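Local coordinates for uncharacterized protein (Bacteroides cellulosilyticus, PDB 5JVK) that probably hydrolyses O-glycosidic bonds, acting as a family 39 glycoside hydrolase in a gut symbiont, at residues Met476-Thr479 and Tyr484-Leu487; Glu422-Gly427 and Ile455-Pro460; Leu349-Ala354 and Ile469-Cys474; Pro296-Ala301 and Val428-Ala433. All coordinates share one frame; numbering follows the deposited sequence.

Contact 1 of 4, residues Met476-Thr479 and Tyr484-Leu487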
# COMPACT_ATOMS: atom_id res chain seq x y z
N MET A 476 -13.33 -19.99 -10.01
CA MET A 476 -13.39 -21.42 -9.71
C MET A 476 -14.85 -21.85 -9.58
O MET A 476 -15.69 -21.04 -9.19
CB MET A 476 -12.67 -21.72 -8.39
CG MET A 476 -11.18 -21.38 -8.38
SD MET A 476 -10.51 -21.30 -6.70
CE MET A 476 -10.78 -22.98 -6.14
N PRO A 477 -15.16 -23.12 -9.89
CA PRO A 477 -16.51 -23.61 -9.59
C PRO A 477 -16.69 -23.85 -8.09
O PRO A 477 -15.70 -23.97 -7.36
CB PRO A 477 -16.57 -24.93 -10.36
CG PRO A 477 -15.16 -25.40 -10.42
CD PRO A 477 -14.33 -24.15 -10.54
N LEU A 478 -17.94 -23.91 -7.64
CA LEU A 478 -18.26 -24.21 -6.25
C LEU A 478 -18.34 -25.73 -6.05
O LEU A 478 -18.70 -26.46 -6.97
CB LEU A 478 -19.60 -23.58 -5.86
CG LEU A 478 -19.69 -22.06 -5.93
CD1 LEU A 478 -21.14 -21.60 -5.82
CD2 LEU A 478 -18.86 -21.41 -4.85
N THR A 479 -17.99 -26.18 -4.85
CA THR A 479 -18.16 -27.57 -4.45
C THR A 479 -19.21 -27.61 -3.35
O THR A 479 -18.99 -27.08 -2.26
CB THR A 479 -16.84 -28.18 -3.95
OG1 THR A 479 -15.86 -28.10 -4.98
CG2 THR A 479 -17.02 -29.64 -3.54
N TYR A 484 -23.67 -27.25 1.96
CA TYR A 484 -22.46 -26.61 2.48
C TYR A 484 -21.46 -26.40 1.36
O TYR A 484 -21.24 -27.31 0.55
CB TYR A 484 -21.82 -27.47 3.57
CG TYR A 484 -22.54 -27.43 4.89
CD1 TYR A 484 -23.74 -28.11 5.08
CD2 TYR A 484 -22.02 -26.71 5.97
CE1 TYR A 484 -24.41 -28.07 6.29
CE2 TYR A 484 -22.68 -26.66 7.19
CZ TYR A 484 -23.87 -27.35 7.35
OH TYR A 484 -24.53 -27.31 8.55
N LEU A 485 -20.85 -25.22 1.32
CA LEU A 485 -19.78 -24.94 0.37
C LEU A 485 -18.47 -25.48 0.94
O LEU A 485 -18.06 -25.09 2.03
CB LEU A 485 -19.66 -23.43 0.12
CG LEU A 485 -20.93 -22.74 -0.38
CD1 LEU A 485 -20.72 -21.24 -0.45
CD2 LEU A 485 -21.35 -23.28 -1.74
N VAL A 486 -17.83 -26.39 0.20
CA VAL A 486 -16.54 -26.97 0.60
C VAL A 486 -15.45 -26.04 0.09
O VAL A 486 -15.23 -25.96 -1.12
CB VAL A 486 -16.33 -28.39 0.03
CG1 VAL A 486 -15.02 -28.99 0.53
CG2 VAL A 486 -17.50 -29.30 0.39
N LEU A 487 -14.77 -25.34 1.01
CA LEU A 487 -13.73 -24.37 0.67
C LEU A 487 -12.35 -24.89 1.06
O LEU A 487 -12.14 -25.26 2.22
CB LEU A 487 -13.97 -23.04 1.39
CG LEU A 487 -15.29 -22.32 1.10
CD1 LEU A 487 -15.37 -21.05 1.93
CD2 LEU A 487 -15.43 -22.00 -0.38
O HOH W 1 -17.26 -24.37 -2.68
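T479 and V486 make a surface contact of a loop with a strand edge, where the loop between strands 475-476 and 484-489 comes back against the latter. The amide N of V486 donates to T479 O at 2.8 Å, and the bond is almost straight at both ends, with 174° at the hydrogen and a C=O...N angle of 163°. The same carbonyl oxygen lies 3.5 Å from L485 CA in a CA-H...O contact. The reciprocal pair, T479 N and V486 O, is bridged by a water, which accepts from T479 N at 2.9 Å and donates to V486 O at 3.0 Å. The arrangement illustrates how a strand edge can take up a loop without full pairing: the opposite edge of 484-489 is already bonded to strand 453-458, L485 to V457 and L487 to I455, in a two-stranded sheet of the C-terminal beta domain, and the loop meets the other edge through one direct bond and one water bridge. Side chains support this on both of its sides. Toward the outside, T479 and V486 cross obliquely, with T479 CG2 3.8 Å from V486 CB; that methyl lies anti to the backbone N of T479 (OG1 torsion -59°), which places it against the valine and turns OG1 to the flank of the amide. Toward the inside, L478 CD2 and L485 CD2 approach to 4.4 Å, a loose apolar touch. Both leucines also lie on L466 and L496, strand residues of the six-stranded antiparallel sheet that faces this small one.

Contact 2 of 4, residues Glu422-Gly427 and Ile455-Pro460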
# COMPACT_ATOMS: atom_id res chain seq x y z
N GLU A 422 -20.36 -8.94 8.88
CA GLU A 422 -20.48 -10.08 9.80
C GLU A 422 -19.24 -10.96 9.83
O GLU A 422 -18.59 -11.15 8.79
CB GLU A 422 -21.67 -10.93 9.35
CG GLU A 422 -22.36 -11.71 10.45
CD GLU A 422 -23.68 -12.28 9.97
OE1 GLU A 422 -23.70 -12.95 8.91
OE2 GLU A 422 -24.71 -12.05 10.64
N THR A 423 -18.90 -11.48 11.01
CA THR A 423 -17.92 -12.55 11.14
C THR A 423 -18.67 -13.88 11.15
O THR A 423 -19.35 -14.20 12.13
CB THR A 423 -17.09 -12.41 12.44
OG1 THR A 423 -16.46 -11.12 12.47
CG2 THR A 423 -16.01 -13.49 12.51
N LEU A 424 -18.58 -14.63 10.06
CA LEU A 424 -19.13 -15.99 10.00
C LEU A 424 -18.25 -16.98 10.78
O LEU A 424 -18.77 -17.87 11.45
CB LEU A 424 -19.30 -16.48 8.55
CG LEU A 424 -20.53 -15.98 7.79
CD1 LEU A 424 -20.45 -14.49 7.49
CD2 LEU A 424 -20.72 -16.76 6.49
N LEU A 425 -16.93 -16.83 10.66
CA LEU A 425 -15.96 -17.67 11.36
C LEU A 425 -14.72 -16.85 11.70
O LEU A 425 -14.31 -15.98 10.93
CB LEU A 425 -15.57 -18.87 10.48
CG LEU A 425 -14.59 -19.91 11.04
CD1 LEU A 425 -15.18 -20.64 12.24
CD2 LEU A 425 -14.20 -20.89 9.94
N ASP A 426 -14.12 -17.15 12.85
CA ASP A 426 -12.97 -16.40 13.36
C ASP A 426 -11.94 -17.38 13.90
O ASP A 426 -12.20 -18.58 13.98
CB ASP A 426 -13.45 -15.44 14.46
CG ASP A 426 -12.58 -14.19 14.60
OD1 ASP A 426 -11.41 -14.19 14.14
OD2 ASP A 426 -13.08 -13.20 15.17
N GLY A 427 -10.76 -16.88 14.24
CA GLY A 427 -9.69 -17.68 14.84
C GLY A 427 -8.68 -18.12 13.80
O GLY A 427 -8.23 -17.31 12.99
N ILE A 455 -12.63 -26.40 4.89
CA ILE A 455 -13.80 -26.18 5.74
C ILE A 455 -15.10 -26.26 4.94
O ILE A 455 -15.09 -26.15 3.71
CB ILE A 455 -13.75 -24.83 6.51
CG1 ILE A 455 -13.69 -23.63 5.54
CG2 ILE A 455 -12.56 -24.80 7.45
CD1 ILE A 455 -14.18 -22.35 6.17
N ARG A 456 -16.20 -26.45 5.66
CA ARG A 456 -17.53 -26.51 5.08
C ARG A 456 -18.36 -25.40 5.68
O ARG A 456 -18.67 -25.45 6.86
CB ARG A 456 -18.15 -27.88 5.35
CG ARG A 456 -17.58 -28.95 4.45
CD ARG A 456 -17.89 -30.36 4.93
NE ARG A 456 -17.60 -31.33 3.88
CZ ARG A 456 -16.38 -31.75 3.52
NH1 ARG A 456 -15.28 -31.29 4.12
NH2 ARG A 456 -16.26 -32.64 2.54
N VAL A 457 -18.69 -24.39 4.88
CA VAL A 457 -19.51 -23.26 5.32
C VAL A 457 -20.90 -23.44 4.72
O VAL A 457 -21.02 -23.69 3.52
CB VAL A 457 -18.93 -21.92 4.82
CG1 VAL A 457 -19.73 -20.75 5.39
CG2 VAL A 457 -17.46 -21.80 5.20
N LYS A 458 -21.93 -23.31 5.55
CA LYS A 458 -23.31 -23.38 5.06
C LYS A 458 -23.56 -22.23 4.10
O LYS A 458 -23.21 -21.09 4.40
CB LYS A 458 -24.33 -23.33 6.20
CG LYS A 458 -25.77 -23.30 5.70
CD LYS A 458 -26.78 -23.67 6.77
CE LYS A 458 -28.19 -23.68 6.20
NZ LYS A 458 -29.24 -23.63 7.26
N ALA A 459 -24.16 -22.54 2.95
CA ALA A 459 -24.40 -21.58 1.87
C ALA A 459 -25.25 -20.39 2.36
O ALA A 459 -26.46 -20.55 2.55
CB ALA A 459 -25.08 -22.26 0.69
N PRO A 460 -24.62 -19.21 2.57
CA PRO A 460 -25.34 -18.08 3.16
C PRO A 460 -26.33 -17.42 2.19
O PRO A 460 -27.40 -16.98 2.61
CB PRO A 460 -24.21 -17.13 3.56
CG PRO A 460 -23.10 -17.41 2.61
CD PRO A 460 -23.25 -18.84 2.17
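L425 reaches across to I455 from a bulged strand edge. Its CB already heads for the other segment, resting on V431 of the adjacent strand; CG, anti to the backbone N (chi1 -178°), carries the chain farther from its own backbone; and the CD2 branch makes the touch, 4.0 Å from I455 CD1. The two side chains meet tip to tip. On the isoleucine side, CG1 stands between the backbone N and the carbonyl carbon (chi1 60°), and from there CD1 extends to the leucine while CG2 packs near the amide of N429. One residue back, L424 repeats the theme more loosely, its CD2 methyl 4.3 Å from V457 CG1. Two successive residues can point the same way because L424 and L425 both face V431, a classic beta bulge that breaks the usual alternation of strand 419-425. The bulge therefore turns two leucines at once on strand 453-458, joining the outermost strand of the six-stranded sheet to the small two-stranded sheet opposite, as in a beta sandwich. Past the bulge the chain leaves the strand, and D426 OD1 takes the amide N of G427 at 2.8 Å, met on the anti side and 26° out of the carboxylate plane. The other oxygen, OD2, forms a salt bridge with R366, which also bonds T423 OG1, so that one arginine of helix 350-366 holds both flanks of the leucine pair.

Contact 3 of 4, residues Leu349-Ala354 and Ile469-Cys474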
# COMPACT_ATOMS: atom_id res chain seq x y z
N LEU A 349 8.28 -15.26 2.06
CA LEU A 349 8.12 -15.69 0.68
C LEU A 349 7.34 -14.62 -0.07
O LEU A 349 6.60 -13.85 0.54
CB LEU A 349 7.34 -17.01 0.63
CG LEU A 349 7.92 -18.24 1.33
CD1 LEU A 349 6.87 -19.34 1.43
CD2 LEU A 349 9.16 -18.74 0.61
N ASP A 350 7.49 -14.57 -1.40
CA ASP A 350 6.71 -13.65 -2.23
C ASP A 350 5.20 -13.86 -2.03
O ASP A 350 4.44 -12.90 -1.97
CB ASP A 350 7.03 -13.83 -3.72
CG ASP A 350 8.31 -13.11 -4.16
OD1 ASP A 350 8.81 -12.23 -3.43
OD2 ASP A 350 8.81 -13.44 -5.26
N ILE A 351 4.79 -15.12 -1.93
CA ILE A 351 3.38 -15.47 -1.79
C ILE A 351 2.83 -15.09 -0.41
O ILE A 351 1.64 -14.77 -0.28
CB ILE A 351 3.12 -16.96 -2.14
CG1 ILE A 351 1.66 -17.19 -2.51
CG2 ILE A 351 3.54 -17.90 -1.01
CD1 ILE A 351 1.24 -16.55 -3.82
N GLU A 352 3.68 -15.13 0.62
CA GLU A 352 3.32 -14.65 1.96
C GLU A 352 3.09 -13.14 1.96
O GLU A 352 2.10 -12.66 2.51
CB GLU A 352 4.37 -15.05 3.00
CG GLU A 352 4.35 -16.54 3.34
CD GLU A 352 5.50 -16.99 4.23
OE1 GLU A 352 6.52 -16.28 4.35
OE2 GLU A 352 5.39 -18.10 4.81
N GLN A 353 4.01 -12.40 1.32
CA GLN A 353 3.87 -10.94 1.16
C GLN A 353 2.54 -10.57 0.49
O GLN A 353 1.87 -9.63 0.91
CB GLN A 353 5.04 -10.37 0.33
CG GLN A 353 5.15 -8.85 0.37
CD GLN A 353 5.92 -8.24 -0.80
OE1 GLN A 353 5.89 -8.74 -1.92
NE2 GLN A 353 6.59 -7.11 -0.54
N ALA A 354 2.17 -11.32 -0.55
CA ALA A 354 0.90 -11.13 -1.24
C ALA A 354 -0.28 -11.44 -0.33
O ALA A 354 -1.20 -10.63 -0.20
CB ALA A 354 0.85 -12.00 -2.49
N ILE A 469 -14.02 -16.61 -6.44
CA ILE A 469 -12.80 -16.00 -6.99
C ILE A 469 -11.65 -16.25 -6.01
O ILE A 469 -11.84 -16.13 -4.80
CB ILE A 469 -12.97 -14.47 -7.19
CG1 ILE A 469 -14.27 -14.14 -7.94
CG2 ILE A 469 -11.75 -13.87 -7.89
CD1 ILE A 469 -14.37 -14.72 -9.34
N ASP A 470 -10.47 -16.60 -6.52
CA ASP A 470 -9.28 -16.79 -5.67
C ASP A 470 -8.51 -15.46 -5.53
O ASP A 470 -8.94 -14.43 -6.04
CB ASP A 470 -8.40 -17.94 -6.20
CG ASP A 470 -7.65 -17.61 -7.49
OD1 ASP A 470 -7.90 -16.55 -8.10
OD2 ASP A 470 -6.79 -18.42 -7.89
N TRP A 471 -7.37 -15.49 -4.84
CA TRP A 471 -6.51 -14.31 -4.63
C TRP A 471 -6.04 -13.59 -5.91
O TRP A 471 -5.60 -12.44 -5.86
CB TRP A 471 -5.26 -14.71 -3.84
CG TRP A 471 -4.26 -15.47 -4.67
CD1 TRP A 471 -4.29 -16.80 -4.98
CD2 TRP A 471 -3.09 -14.94 -5.31
NE1 TRP A 471 -3.21 -17.13 -5.77
CE2 TRP A 471 -2.46 -16.00 -5.99
CE3 TRP A 471 -2.52 -13.66 -5.38
CZ2 TRP A 471 -1.29 -15.83 -6.73
CZ3 TRP A 471 -1.35 -13.50 -6.11
CH2 TRP A 471 -0.74 -14.58 -6.78
N GLN A 472 -6.16 -14.30 -7.02
CA GLN A 472 -5.52 -14.01 -8.29
C GLN A 472 -6.48 -13.37 -9.31
O GLN A 472 -6.03 -12.87 -10.35
CB GLN A 472 -5.06 -15.35 -8.85
CG GLN A 472 -3.70 -15.37 -9.50
CD GLN A 472 -3.30 -16.78 -9.92
OE1 GLN A 472 -4.03 -17.74 -9.69
NE2 GLN A 472 -2.14 -16.89 -10.51
N GLY A 473 -7.78 -13.42 -9.02
CA GLY A 473 -8.83 -13.07 -9.98
C GLY A 473 -9.39 -14.26 -10.75
O GLY A 473 -10.39 -14.12 -11.45
N CYS A 474 -8.76 -15.43 -10.62
CA CYS A 474 -9.18 -16.64 -11.32
C CYS A 474 -10.50 -17.15 -10.75
O CYS A 474 -10.64 -17.27 -9.53
CB CYS A 474 -8.09 -17.72 -11.24
SG CYS A 474 -8.63 -19.40 -11.66
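D470 OD1 shapes the turn that offers W471 to I351 and A354: it accepts from Q472 N at 3.0 Å and, weakly, from C474 N at 2.9 Å. The first bond, which reaches the oxygen from above the carboxylate plane, defines an Asx turn, laid over a type I beta turn from D470 to G473. At the second position of that turn, W471 projects its indole toward helix 350-366, and the side chains of I351 and W471 cross at about a right angle. I351 CD1 sits over one face of the six-membered ring, 4.2 Å from its centroid and 24° off the normal, a CH-pi contact whose closest ring atom is CZ2 at 3.9 Å. With CG1 anti to the backbone N (chi1 -158°) and chi2 at 68°, CD1 comes to lie at the ring. Q472 CG, from the next residue, lies over the rim of the opposite face. A354 CB adds a marginal touch, 4.5 Å from CZ3. Y45 meets the same indole edge-to-face, bringing the N-terminal beta domain to a junction with the barrel helix and the C-terminal domain. Across the two segments the chemistry is purely apolar, which implies that shape and ring-face packing hold this buried interface, while the polar bonds of D470 serve to fix the turn.

Contact 4 of 4, residues Pro296-Ala301 and Val428-Ala433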
# COMPACT_ATOMS: atom_id res chain seq x y z
N PRO A 296 -0.62 -10.59 9.83
CA PRO A 296 -1.40 -9.49 10.38
C PRO A 296 -2.50 -9.95 11.33
O PRO A 296 -2.97 -9.16 12.14
CB PRO A 296 -2.01 -8.84 9.13
CG PRO A 296 -2.13 -9.96 8.16
CD PRO A 296 -0.93 -10.83 8.40
N ASP A 297 -2.91 -11.22 11.23
CA ASP A 297 -3.93 -11.80 12.10
C ASP A 297 -3.47 -11.84 13.56
O ASP A 297 -4.16 -11.33 14.45
CB ASP A 297 -4.29 -13.23 11.66
CG ASP A 297 -4.80 -13.30 10.23
OD1 ASP A 297 -5.95 -13.75 10.02
OD2 ASP A 297 -4.04 -12.92 9.31
N PHE A 298 -2.31 -12.45 13.78
CA PHE A 298 -1.77 -12.69 15.13
C PHE A 298 -0.57 -11.84 15.52
O PHE A 298 -0.36 -11.59 16.71
CB PHE A 298 -1.40 -14.17 15.29
CG PHE A 298 -2.52 -15.13 14.97
CD1 PHE A 298 -3.82 -14.90 15.42
CD2 PHE A 298 -2.26 -16.29 14.25
CE1 PHE A 298 -4.84 -15.80 15.14
CE2 PHE A 298 -3.27 -17.19 13.96
CZ PHE A 298 -4.56 -16.95 14.40
N GLY A 299 0.24 -11.40 14.54
CA GLY A 299 1.34 -10.47 14.81
C GLY A 299 2.38 -10.96 15.81
O GLY A 299 2.81 -12.12 15.74
N TYR A 300 2.77 -10.10 16.74
CA TYR A 300 3.79 -10.42 17.75
C TYR A 300 3.45 -9.88 19.14
O TYR A 300 2.69 -8.93 19.28
CB TYR A 300 5.17 -9.91 17.31
CG TYR A 300 5.30 -8.40 17.32
CD1 TYR A 300 4.83 -7.63 16.26
CD2 TYR A 300 5.91 -7.74 18.39
CE1 TYR A 300 4.96 -6.25 16.26
CE2 TYR A 300 6.03 -6.36 18.41
CZ TYR A 300 5.56 -5.62 17.34
OH TYR A 300 5.68 -4.25 17.36
N ALA A 301 4.03 -10.51 20.16
CA ALA A 301 3.89 -10.07 21.54
C ALA A 301 4.76 -8.84 21.78
O ALA A 301 5.98 -8.92 21.72
CB ALA A 301 4.29 -11.18 22.50
N VAL A 428 -8.33 -19.41 13.82
CA VAL A 428 -7.36 -19.99 12.90
C VAL A 428 -7.81 -19.79 11.45
O VAL A 428 -7.00 -19.41 10.60
CB VAL A 428 -7.13 -21.50 13.20
CG1 VAL A 428 -6.36 -22.20 12.09
CG2 VAL A 428 -6.38 -21.65 14.51
N ASN A 429 -9.09 -20.04 11.19
CA ASN A 429 -9.73 -19.76 9.90
C ASN A 429 -10.63 -18.54 10.02
O ASN A 429 -11.20 -18.29 11.09
CB ASN A 429 -10.54 -20.98 9.44
CG ASN A 429 -9.70 -22.24 9.36
OD1 ASN A 429 -8.58 -22.22 8.85
ND2 ASN A 429 -10.24 -23.35 9.85
N LYS A 430 -10.76 -17.79 8.93
CA LYS A 430 -11.59 -16.58 8.88
C LYS A 430 -12.58 -16.69 7.75
O LYS A 430 -12.21 -17.07 6.65
CB LYS A 430 -10.72 -15.34 8.63
CG LYS A 430 -10.43 -14.47 9.85
CD LYS A 430 -9.27 -14.99 10.66
CE LYS A 430 -8.73 -13.92 11.59
NZ LYS A 430 -7.60 -14.44 12.40
N VAL A 431 -13.84 -16.37 8.03
CA VAL A 431 -14.86 -16.15 7.00
C VAL A 431 -15.59 -14.86 7.36
O VAL A 431 -16.26 -14.80 8.39
CB VAL A 431 -15.85 -17.33 6.87
CG1 VAL A 431 -16.83 -17.08 5.73
CG2 VAL A 431 -15.11 -18.64 6.64
N LEU A 432 -15.44 -13.84 6.52
CA LEU A 432 -15.92 -12.49 6.81
C LEU A 432 -16.82 -12.00 5.69
O LEU A 432 -16.56 -12.28 4.53
CB LEU A 432 -14.73 -11.53 6.94
CG LEU A 432 -13.53 -11.96 7.79
CD1 LEU A 432 -12.38 -10.99 7.60
CD2 LEU A 432 -13.93 -12.05 9.25
N ALA A 433 -17.88 -11.27 6.05
CA ALA A 433 -18.84 -10.72 5.09
C ALA A 433 -18.71 -9.20 5.01
O ALA A 433 -18.59 -8.53 6.03
CB ALA A 433 -20.26 -11.10 5.48
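The loop that follows barrel strand 284-287 is tied to strand 429-436 of the C-terminal beta domain by a salt bridge between D297 and K430. K430 NZ donates to D297 OD1 at 3.0 Å, and the oxygen receives it on its anti lone pair, on the side away from OD2. The two side chains come from opposite directions, and the lysine chain, bent at chi2 (83°), brings CE alongside the same oxygen at 3.2 Å. Other groups share the charges: NZ also bonds G427 O, OD1 accepts from W446 NE1, and OD2 forms a second salt bridge with R359. Such a network is likely to favour the ionised carboxylate. The F298 ring slides past the lysine, its CE1 4.1 Å from NZ at an oblique angle, and takes V428 CA at its edge, 4.4 Å from CZ; D297 CB covers part of one ring face. A methionine in place of K430 would probably leave D297 OD1 without its charged mate on the strand and G427 O without this donor. Around the bridge, P296 leans on Y356, R359 and T360 of helix 350-366, while strand 429-436 runs between strands 419-425 and 439-447, so the contact lies where that helix meets the six-stranded sheet.

Read from the N terminus, contact 4 opens first, in the loop after the sixth barrel strand, and contact 3 opens next, on helix 350-366. Contact 2 begins at 422-427, just before contact 4 closes at 428-433, so these two cross; their strands are neighbours in the six-stranded sheet. Contact 2 then closes at 455-460, wholly within the span of contact 3, which ends at 469-474 and crosses contact 4 as well. Contact 1 follows in series as a short local closure, its strand paired with that of contact 2. Contacts 3 and 4 thus bind the barrel to the C-terminal beta domain, whereas 1 and 2 bring that domain's two sheets together.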